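Alr4995 protein (Nostoc sp., PDB 6LRG) is AgrE, which binds ornithine and NAD+ and probably joins an arginine dihydrolase with an NAD-dependent ornithine-cyclising activity in one chain. Local coordinates at the interface of chains A and B. Numbering follows the deposited sequence. Chains: chain A/B, Alr4995 protein.

The interface of chains A and B. Residues chain A 425, 599-602, 605; chain B 614, 617, 645.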
# COMPACT_ATOMS: atom_id res chain seq x y z
N ARG A 425 -12.00 33.38 -14.02
CA ARG A 425 -12.42 34.43 -13.12
C ARG A 425 -11.76 35.74 -13.47
O ARG A 425 -12.18 36.79 -13.02
CB ARG A 425 -12.15 34.06 -11.65
CG ARG A 425 -10.68 34.01 -11.23
CD ARG A 425 -10.57 33.76 -9.71
NE ARG A 425 -9.18 33.65 -9.27
CZ ARG A 425 -8.57 32.51 -8.95
NH1 ARG A 425 -9.25 31.37 -9.00
NH2 ARG A 425 -7.29 32.50 -8.57
N SER A 599 -9.34 25.71 -1.44
CA SER A 599 -7.98 25.21 -1.35
C SER A 599 -7.15 25.82 -2.46
O SER A 599 -7.69 26.42 -3.40
CB SER A 599 -7.93 23.69 -1.45
OG SER A 599 -7.76 23.30 -2.81
N ILE A 600 -5.84 25.61 -2.36
CA ILE A 600 -4.87 26.21 -3.26
C ILE A 600 -4.98 25.67 -4.68
O ILE A 600 -4.60 26.34 -5.65
CB ILE A 600 -3.43 25.98 -2.73
CG1 ILE A 600 -2.45 26.81 -3.55
CG2 ILE A 600 -3.06 24.51 -2.76
CD1 ILE A 600 -2.70 28.28 -3.44
N ARG A 601 -5.52 24.47 -4.83
CA ARG A 601 -5.63 23.89 -6.16
C ARG A 601 -7.02 24.05 -6.80
O ARG A 601 -7.27 23.49 -7.86
CB ARG A 601 -5.23 22.42 -6.11
CG ARG A 601 -6.13 21.56 -5.27
CD ARG A 601 -5.99 20.12 -5.71
NE ARG A 601 -6.36 19.95 -7.12
CZ ARG A 601 -6.49 18.77 -7.73
NH1 ARG A 601 -6.31 17.65 -7.04
NH2 ARG A 601 -6.84 18.72 -9.02
N ASP A 602 -7.90 24.83 -6.18
CA ASP A 602 -9.25 25.00 -6.73
C ASP A 602 -9.29 25.60 -8.13
O ASP A 602 -8.68 26.63 -8.41
CB ASP A 602 -10.10 25.88 -5.82
CG ASP A 602 -10.42 25.23 -4.49
OD1 ASP A 602 -10.10 24.03 -4.26
OD2 ASP A 602 -11.02 25.93 -3.66
N PRO A 605 -13.05 29.53 -8.54
CA PRO A 605 -13.80 28.37 -8.08
C PRO A 605 -15.29 28.60 -8.32
O PRO A 605 -15.62 29.61 -8.94
CB PRO A 605 -13.46 28.33 -6.59
CG PRO A 605 -13.44 29.79 -6.23
CD PRO A 605 -12.96 30.54 -7.47
N ILE B 614 -7.69 33.16 -3.17
CA ILE B 614 -7.57 33.88 -4.43
C ILE B 614 -6.19 34.54 -4.49
O ILE B 614 -5.43 34.29 -5.42
CB ILE B 614 -8.68 34.95 -4.60
CG1 ILE B 614 -10.05 34.30 -4.45
CG2 ILE B 614 -8.55 35.67 -5.95
CD1 ILE B 614 -10.33 33.21 -5.49
N GLN B 617 -3.27 31.98 -4.63
CA GLN B 617 -3.09 31.50 -6.00
C GLN B 617 -2.37 32.54 -6.87
O GLN B 617 -1.50 32.18 -7.66
CB GLN B 617 -4.43 31.14 -6.63
CG GLN B 617 -4.95 29.77 -6.21
CD GLN B 617 -6.21 29.38 -6.98
OE1 GLN B 617 -6.81 30.21 -7.68
NE2 GLN B 617 -6.64 28.10 -6.85
N MET B 645 -0.78 25.36 -12.63
CA MET B 645 -0.35 26.72 -12.95
C MET B 645 0.83 26.74 -13.90
O MET B 645 1.20 27.79 -14.42
CB MET B 645 0.03 27.47 -11.68
CG MET B 645 -1.09 27.67 -10.68
SD MET B 645 -0.54 28.55 -9.20
CE MET B 645 -2.00 28.38 -8.17
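The side-chain amide nitrogen NE2 of B:Gln617 is held by two backbone carbonyl oxygens of chain A. It donates to A:Ile600 O at 3.0 Å and to A:Asp602 O, also at 3.0 Å from NE2. Both acceptors lie near the amide plane, so the two N-H groups are used together. The A:Asp602 carbonyl is met in its own plane, on a lone pair. The A:Ile600 carbonyl is met from above its plane, 65° out of it. On the other branch of the amide, OE1 accepts from NH2 of A:Arg425 at 2.5 Å. The guanidinium and amide planes are nearly coplanar, 21° apart. NH1 adds only a weak bond to the same OE1. B:Gln617 reaches this site from helix 613-624 with its chain extended beyond CG (chi2 -173°), which carries the amide out to the chain A loop. With an alanine in place of B:Gln617, A:Arg425 would probably lose this acceptor and both loop carbonyls their NE2 donor.

One turn earlier on the same helix, B:Ile614 places CD1 over the centre of the guanidinium face, 3.9 Å from A:Arg425 CZ. The arginine is thus met at its edge by the amide and on one face by a methyl group. A:Ile600 slides past the glutamine in the opposite direction, and its CD1 touches the methylene CG of B:Gln617 at 3.9 Å.

The loop has internal support. A:Asp602 OD2 accepts from A:Ser599 N, and OD1 accepts from the A:Ser599 hydroxyl. These bonds are likely to hold the loop in the shape that presents the two carbonyls to NE2. The patch belongs to a two-fold interface between identical chains, so it recurs with the chains exchanged. The deposited assembly is a tetramer, which may or may not be the form in solution. A:Ser599 OG also accepts from A:Arg601 N at 3.2 Å.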